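Local coordinates for bacterial transferase hexapeptide (Three repeats) family protein (Acinetobacter baumannii, PDB 4M9C) that probably acetylates a UDP-linked amino sugar in the biosynthesis of UDP-N,N'-diacetylbacillosamine, as a trimeric left-handed beta-helix enzyme with a Rossmann-type N-terminal domain, at residues A[6-11]-A[80-85]; A[14-19]-A[130-135]. One frame throughout, in Å; residues are numbered along the deposited sequence. Where two conformers were deposited one is given.

Contact 1: A[6-11]-A[80-85]; sequences GVYGAS and VSLLEK
Tyr-8 reaches from strand 3-8 to two neighbouring leucines of helix 73-85, and the meeting is wholly by van der Waals contact, with no hydrogen bond between the two segments. The far end of the tyrosine does the closer touching: its OH lies 3.8 Å from Leu-82 CD2, the two side chains crossing at about a right angle. Leu-83 instead meets the ring's rim. Its CD2 sits near the ring plane, 4.4 Å from Tyr-8 CE2, so an edge of the phenol, not a face, is turned to this methyl. Leu-82 reaches toward the strand with CG anti to the backbone N (chi1 -170°). Leu-83 is buried against Val-66 and Ile-68 of strand 63-68, and both leucines touch Tyr-53 of helix 53-58. This is strand-to-helix packing of a Rossmann-type domain: strand 3-8 runs in the middle of the parallel part of the sheet, and helix 73-85 packs against one face on its way from strand 63-68 to strand 89-90, a beta-alpha-beta crossover. Backbone bonds to Ala-65 and Thr-67 on one side, and to Ala-34 and Ile-36 on the other, fix the strand that carries Tyr-8. Near the C-terminal end of the helix, Glu-84 OE2 is hydrogen-bonded to His-90 NE2 of strand 89-90, while the side chain of Val-80 packs on Ile-68, Phe-127 and Tyr-145.

Contact 2: A[14-19]-A[130-135]; sequences GKEVMP and ANIYSY
The side chains of Glu-16 and Asn-131 come toward each other from opposite directions. Asn-131 was deposited in two conformers; in the one described, the carboxylate and amide planes are 27° apart. The polar part of the contact is awkward as modelled: Glu-16 OE2 lies 2.8 Å from Asn-131 OD1, a doubtful pair of acceptors and no hydrogen bond, and Asn-131 ND2 stays 3.6 Å from Glu-16 OE1. Van der Waals contact adds one methyl: Ile-132 CG2 packs 3.6 Å from Glu-16 OE2, its side chain passing that of the glutamate at a slant. Glu-16 gets there by extension, CG anti to the backbone N (chi1 165°) and the chain straight beyond it. Hydrogen bonds inside 130-135 shape the other partner. Asn-131 to Ser-134 form a type II beta turn, in which Asn-131 O is gripped twice, by Ser-134 N at 3.1 Å and by Ser-134 OG at 2.7 Å, the hydroxyl bond falling on a lone pair in the carbonyl plane. In the same conformer, Asn-131 OD1 accepts from Ile-132 N at 2.8 Å (N-H...O 153°), tying the amide to the next residue's backbone. The turn is a corner of the left-handed beta-helix between strands 129-130 and 135-136; helix 14-24 packs beside it, with Val-17 on Leu-111 of strand 111-112 and Lys-15 NZ salt-bridged to Asp-139 of a second subunit.

From the N terminus, strand 3-8 supplies the first half of contact 1, and helix 14-24, next in the chain, supplies the first half of contact 2. Contact 1 closes its loop at 80-85, across 68 intervening residues and within the Rossmann-type domain. Contact 2 closes only at 130-135, across 110 residues, and joins that domain to the left-handed beta-helix. The two loops therefore cross. Their centres are about 17 Å apart, yet they touch through strand 3-8: Val-7 CG2 packs on Met-18 CE at 3.6 Å, while Tyr-8 serves helix 73-85, so helices 14-24 and 73-85 lie on opposite faces of the sheet.

Contact 1: A[6-11]-A[80-85]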
ATOM      1  N   GLY A   6       5.364  20.783  19.768  1.00 25.78           N
ATOM      2  CA  GLY A   6       3.982  20.443  20.041  1.00 27.14           C
ATOM      3  C   GLY A   6       3.354  19.690  18.885  1.00 28.68           C
ATOM      4  O   GLY A   6       3.625  19.991  17.714  1.00 28.80           O
ATOM      5  N   VAL A   7       2.526  18.702  19.214  1.00 29.63           N
ATOM      6  CA  VAL A   7       1.681  18.040  18.223  1.00 28.37           C
ATOM      7  C   VAL A   7       0.258  18.561  18.444  1.00 32.52           C
ATOM      8  O   VAL A   7      -0.354  18.297  19.484  1.00 29.64           O
ATOM      9  CB  VAL A   7       1.715  16.496  18.378  1.00 26.15           C
ATOM     10  CG1 VAL A   7       0.691  15.826  17.453  1.00 23.97           C
ATOM     11  CG2 VAL A   7       3.128  15.951  18.127  1.00 22.98           C
ATOM     12  N   TYR A   8      -0.262  19.313  17.479  1.00 28.25           N
ATOM     13  CA  TYR A   8      -1.553  19.969  17.660  1.00 30.95           C
ATOM     14  C   TYR A   8      -2.665  19.011  17.279  1.00 29.55           C
ATOM     15  O   TYR A   8      -2.834  18.678  16.110  1.00 29.99           O
ATOM     16  CB  TYR A   8      -1.637  21.248  16.828  1.00 30.89           C
ATOM     17  CG  TYR A   8      -2.409  22.377  17.507  1.00 36.08           C
ATOM     18  CD1 TYR A   8      -3.585  22.126  18.203  1.00 33.12           C
ATOM     19  CD2 TYR A   8      -1.952  23.691  17.442  1.00 32.16           C
ATOM     20  CE1 TYR A   8      -4.283  23.156  18.824  1.00 36.04           C
ATOM     21  CE2 TYR A   8      -2.636  24.718  18.052  1.00 34.76           C
ATOM     22  CZ  TYR A   8      -3.802  24.451  18.740  1.00 39.01           C
ATOM     23  OH  TYR A   8      -4.477  25.491  19.345  1.00 42.90           O
ATOM     24  N   GLY A   9      -3.407  18.557  18.281  1.00 32.13           N
ATOM     25  CA  GLY A   9      -4.405  17.522  18.091  1.00 30.83           C
ATOM     26  C   GLY A   9      -4.051  16.279  18.889  1.00 34.32           C
ATOM     27  O   GLY A   9      -3.148  15.530  18.514  1.00 33.41           O
ATOM     28  N   ALA A  10      -4.749  16.065  20.001  1.00 31.15           N
ATOM     29  CA  ALA A  10      -4.552  14.874  20.812  1.00 29.53           C
ATOM     30  C   ALA A  10      -5.389  13.740  20.240  1.00 32.33           C
ATOM     31  O   ALA A  10      -4.937  12.598  20.159  1.00 36.10           O
ATOM     32  CB  ALA A  10      -4.930  15.141  22.247  1.00 33.72           C
ATOM     33  N   SER A  11      -6.601  14.063  19.812  1.00 30.17           N
ATOM     34  CA  SER A  11      -7.499  13.065  19.231  1.00 32.55           C
ATOM     35  C   SER A  11      -7.170  12.850  17.761  1.00 31.69           C
ATOM     36  O   SER A  11      -6.216  13.436  17.242  1.00 32.63           O
ATOM     37  CB  SER A  11      -8.961  13.512  19.351  1.00 32.28           C
ATOM     38  OG  SER A  11      -9.306  13.734  20.704  1.00 52.23           O
ATOM     39  N   VAL A  80      -3.014  27.388  11.882  1.00 31.80           N
ATOM     40  CA  VAL A  80      -1.818  27.991  11.311  1.00 34.46           C
ATOM     41  C   VAL A  80      -1.827  29.504  11.540  1.00 35.71           C
ATOM     42  O   VAL A  80      -0.821  30.077  11.952  1.00 34.43           O
ATOM     43  CB  VAL A  80      -1.681  27.687   9.804  1.00 32.18           C
ATOM     44  CG1 VAL A  80      -0.624  28.570   9.184  1.00 34.74           C
ATOM     45  CG2 VAL A  80      -1.335  26.213   9.582  1.00 30.45           C
ATOM     46  N   SER A  81      -2.966  30.146  11.276  1.00 35.10           N
ATOM     47  CA  SER A  81      -3.089  31.594  11.483  1.00 39.76           C
ATOM     48  C   SER A  81      -2.823  31.955  12.944  1.00 37.45           C
ATOM     49  O   SER A  81      -2.143  32.938  13.246  1.00 41.60           O
ATOM     50  CB  SER A  81      -4.466  32.096  11.046  1.00 38.60           C
ATOM     51  OG  SER A  81      -4.630  31.980   9.644  1.00 42.53           O
ATOM     52  N   LEU A  82      -3.358  31.137  13.843  1.00 36.21           N
ATOM     53  CA  LEU A  82      -3.066  31.252  15.266  1.00 41.46           C
ATOM     54  C   LEU A  82      -1.566  31.115  15.563  1.00 40.91           C
ATOM     55  O   LEU A  82      -1.007  31.912  16.315  1.00 42.71           O
ATOM     56  CB  LEU A  82      -3.861  30.204  16.045  1.00 41.05           C
ATOM     57  CG  LEU A  82      -3.869  30.324  17.566  1.00 46.21           C
ATOM     58  CD1 LEU A  82      -4.511  31.639  17.970  1.00 45.35           C
ATOM     59  CD2 LEU A  82      -4.599  29.145  18.197  1.00 41.04           C
ATOM     60  N   LEU A  83      -0.915  30.107  14.976  1.00 39.07           N
ATOM     61  CA  LEU A  83       0.509  29.855  15.232  1.00 39.02           C
ATOM     62  C   LEU A  83       1.413  30.953  14.677  1.00 39.81           C
ATOM     63  O   LEU A  83       2.459  31.256  15.253  1.00 44.75           O
ATOM     64  CB  LEU A  83       0.958  28.507  14.650  1.00 39.22           C
ATOM     65  CG  LEU A  83       0.443  27.191  15.237  1.00 40.05           C
ATOM     66  CD1 LEU A  83       0.902  26.018  14.371  1.00 41.51           C
ATOM     67  CD2 LEU A  83       0.901  27.010  16.657  1.00 35.95           C
ATOM     68  N   GLU A  84       1.025  31.535  13.551  1.00 37.36           N
ATOM     69  CA  GLU A  84       1.822  32.603  12.956  1.00 43.71           C
ATOM     70  C   GLU A  84       1.873  33.832  13.876  1.00 47.28           C
ATOM     71  O   GLU A  84       2.924  34.456  14.020  1.00 49.89           O
ATOM     72  CB  GLU A  84       1.298  32.966  11.563  1.00 44.98           C
ATOM     73  CG  GLU A  84       1.395  31.827  10.535  1.00 45.47           C
ATOM     74  CD  GLU A  84       2.777  31.708   9.909  1.00 50.99           C
ATOM     75  OE1 GLU A  84       3.618  32.603  10.146  1.00 60.61           O
ATOM     76  OE2 GLU A  84       3.022  30.725   9.173  1.00 51.30           O
ATOM     77  N   LYS A  85       0.746  34.157  14.509  1.00 43.97           N
ATOM     78  CA  LYS A  85       0.683  35.283  15.450  1.00 47.98           C
ATOM     79  C   LYS A  85       1.760  35.196  16.525  1.00 47.57           C
ATOM     80  O   LYS A  85       2.341  36.209  16.913  1.00 53.99           O
ATOM     81  CB  LYS A  85      -0.696  35.375  16.124  1.00 47.49           C
ATOM     82  CG  LYS A  85      -1.768  36.097  15.307  1.00 50.66           C
TER

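Contact 2: A[14-19]-A[130-135]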
ATOM      1  N   GLY A  14      -3.485  12.441  16.145  1.00 25.96           N
ATOM      2  CA  GLY A  14      -2.438  12.889  17.060  1.00 25.66           C
ATOM      3  C   GLY A  14      -1.522  11.792  17.572  1.00 25.22           C
ATOM      4  O   GLY A  14      -0.290  11.939  17.593  1.00 23.45           O
ATOM      5  N   LYS A  15      -2.109  10.679  17.993  1.00 24.18           N
ATOM      6  CA  LYS A  15      -1.310   9.609  18.576  1.00 26.11           C
ATOM      7  C   LYS A  15      -0.486   8.873  17.523  1.00 25.41           C
ATOM      8  O   LYS A  15       0.494   8.218  17.853  1.00 24.54           O
ATOM      9  CB  LYS A  15      -2.195   8.651  19.374  1.00 28.38           C
ATOM     10  CG  LYS A  15      -2.920   9.349  20.532  1.00 27.49           C
ATOM     11  CD  LYS A  15      -3.532   8.342  21.493  1.00 32.29           C
ATOM     12  CE  LYS A  15      -4.677   7.581  20.842  1.00 29.84           C
ATOM     13  NZ  LYS A  15      -5.740   8.524  20.445  1.00 29.99           N
ATOM     14  N   GLU A  16      -0.899   8.990  16.261  1.00 24.43           N
ATOM     15  CA  GLU A  16      -0.125   8.476  15.132  1.00 22.47           C
ATOM     16  C   GLU A  16       1.047   9.409  14.836  1.00 25.98           C
ATOM     17  O   GLU A  16       2.175   8.968  14.577  1.00 24.92           O
ATOM     18  CB  GLU A  16      -1.015   8.360  13.876  1.00 22.42           C
ATOM     19  CG  GLU A  16      -0.222   8.188  12.578  1.00 26.14           C
ATOM     20  CD  GLU A  16      -1.054   8.445  11.316  1.00 29.38           C
ATOM     21  OE1 GLU A  16      -1.862   9.406  11.282  1.00 29.70           O
ATOM     22  OE2 GLU A  16      -0.890   7.673  10.352  1.00 26.94           O
ATOM     23  N   VAL A  17       0.789  10.708  14.889  1.00 22.07           N
ATOM     24  CA  VAL A  17       1.799  11.673  14.471  1.00 22.17           C
ATOM     25  C   VAL A  17       2.920  11.823  15.496  1.00 25.58           C
ATOM     26  O   VAL A  17       4.083  12.022  15.132  1.00 24.53           O
ATOM     27  CB  VAL A  17       1.161  13.029  14.162  1.00 22.71           C
ATOM     28  CG1 VAL A  17       2.235  14.104  13.975  1.00 23.72           C
ATOM     29  CG2 VAL A  17       0.243  12.909  12.929  1.00 24.09           C
ATOM     30  N   MET A  18       2.588  11.703  16.777  1.00 23.80           N
ATOM     31  CA  MET A  18       3.611  11.889  17.809  1.00 26.66           C
ATOM     32  C   MET A  18       4.864  11.001  17.593  1.00 22.87           C
ATOM     33  O   MET A  18       5.976  11.506  17.599  1.00 26.56           O
ATOM     34  CB  MET A  18       3.040  11.739  19.225  1.00 21.57           C
ATOM     35  CG  MET A  18       4.091  11.820  20.339  1.00 23.21           C
ATOM     36  SD  MET A  18       4.866  13.451  20.423  1.00 26.56           S
ATOM     37  CE  MET A  18       3.654  14.391  21.365  1.00 27.22           C
ATOM     38  N   PRO A  19       4.690   9.680  17.413  1.00 22.99           N
ATOM     39  CA  PRO A  19       5.903   8.870  17.239  1.00 22.36           C
ATOM     40  C   PRO A  19       6.636   9.178  15.928  1.00 27.54           C
ATOM     41  O   PRO A  19       7.857   9.032  15.858  1.00 24.79           O
ATOM     42  CB  PRO A  19       5.380   7.429  17.258  1.00 23.56           C
ATOM     43  CG  PRO A  19       3.898   7.538  17.034  1.00 24.92           C
ATOM     44  CD  PRO A  19       3.492   8.846  17.605  1.00 26.04           C
ATOM     45  N   ALA A 130      -0.837  13.644   4.030  1.00 23.35           N
ATOM     46  CA  ALA A 130      -0.981  12.367   3.334  1.00 23.03           C
ATOM     47  C   ALA A 130      -0.926  11.261   4.368  1.00 25.25           C
ATOM     48  O   ALA A 130       0.135  10.978   4.922  1.00 22.44           O
ATOM     49  CB  ALA A 130       0.137  12.182   2.343  1.00 20.70           C
ATOM     50  N   ASN A 131      -2.062  10.638   4.642  1.00 21.98           N
ATOM     51  CA  ASN A 131      -2.092   9.544   5.602  0.65 23.26           C
ATOM     52  C   ASN A 131      -1.657   8.246   4.956  1.00 20.81           C
ATOM     53  O   ASN A 131      -1.383   8.204   3.757  1.00 21.06           O
ATOM     54  CB  ASN A 131      -3.478   9.376   6.235  0.65 23.73           C
ATOM     55  CG  ASN A 131      -3.399   9.061   7.730  0.65 27.03           C
ATOM     56  OD1 ASN A 131      -2.612   8.207   8.177  0.65 20.21           O
ATOM     57  ND2 ASN A 131      -4.200   9.773   8.511  0.65 28.39           N
ATOM     58  N   ILE A 132      -1.591   7.194   5.758  1.00 21.39           N
ATOM     59  CA  ILE A 132      -0.969   5.945   5.329  1.00 19.76           C
ATOM     60  C   ILE A 132      -1.439   5.378   3.989  1.00 22.25           C
ATOM     61  O   ILE A 132      -2.638   5.354   3.674  1.00 22.41           O
ATOM     62  CB  ILE A 132      -1.034   4.880   6.431  1.00 22.76           C
ATOM     63  CG1 ILE A 132      -2.472   4.614   6.850  1.00 20.07           C
ATOM     64  CG2 ILE A 132      -0.255   5.346   7.656  1.00 19.63           C
ATOM     65  CD1 ILE A 132      -2.565   3.492   7.868  1.00 22.88           C
ATOM     66  N   TYR A 133      -0.461   4.950   3.199  1.00 25.73           N
ATOM     67  CA  TYR A 133      -0.690   4.341   1.880  1.00 24.47           C
ATOM     68  C   TYR A 133      -1.218   5.296   0.825  1.00 23.82           C
ATOM     69  O   TYR A 133      -1.524   4.860  -0.271  1.00 28.48           O
ATOM     70  CB  TYR A 133      -1.616   3.118   1.956  1.00 22.50           C
ATOM     71  CG  TYR A 133      -1.129   2.049   2.905  1.00 22.50           C
ATOM     72  CD1 TYR A 133      -0.232   1.066   2.484  1.00 21.50           C
ATOM     73  CD2 TYR A 133      -1.569   2.017   4.217  1.00 19.64           C
ATOM     74  CE1 TYR A 133       0.210   0.090   3.353  1.00 19.08           C
ATOM     75  CE2 TYR A 133      -1.139   1.054   5.092  1.00 21.53           C
ATOM     76  CZ  TYR A 133      -0.247   0.093   4.659  1.00 23.20           C
ATOM     77  OH  TYR A 133       0.172  -0.869   5.543  1.00 22.97           O
ATOM     78  N   SER A 134      -1.327   6.587   1.128  1.00 20.43           N
ATOM     79  CA  SER A 134      -1.732   7.525   0.083  1.00 21.27           C
ATOM     80  C   SER A 134      -0.541   7.894  -0.812  1.00 24.53           C
ATOM     81  O   SER A 134       0.617   7.809  -0.396  1.00 24.43           O
ATOM     82  CB  SER A 134      -2.414   8.780   0.656  1.00 23.36           C
ATOM     83  OG  SER A 134      -1.519   9.579   1.416  1.00 23.49           O
ATOM     84  N   TYR A 135      -0.826   8.295  -2.047  1.00 21.82           N
ATOM     85  CA  TYR A 135       0.242   8.701  -2.954  1.00 21.77           C
ATOM     86  C   TYR A 135      -0.182   9.795  -3.916  1.00 23.55           C
ATOM     87  O   TYR A 135      -1.368  10.013  -4.145  1.00 23.42           O
ATOM     88  CB  TYR A 135       0.768   7.499  -3.737  1.00 20.36           C
ATOM     89  CG  TYR A 135      -0.182   6.935  -4.769  1.00 23.44           C
ATOM     90  CD1 TYR A 135      -0.441   7.617  -5.956  1.00 22.35           C
ATOM     91  CD2 TYR A 135      -0.778   5.696  -4.583  1.00 21.05           C
ATOM     92  CE1 TYR A 135      -1.298   7.086  -6.927  1.00 22.51           C
ATOM     93  CE2 TYR A 135      -1.632   5.161  -5.542  1.00 22.93           C
ATOM     94  CZ  TYR A 135      -1.888   5.862  -6.709  1.00 23.67           C
ATOM     95  OH  TYR A 135      -2.735   5.328  -7.654  1.00 25.41           O
TER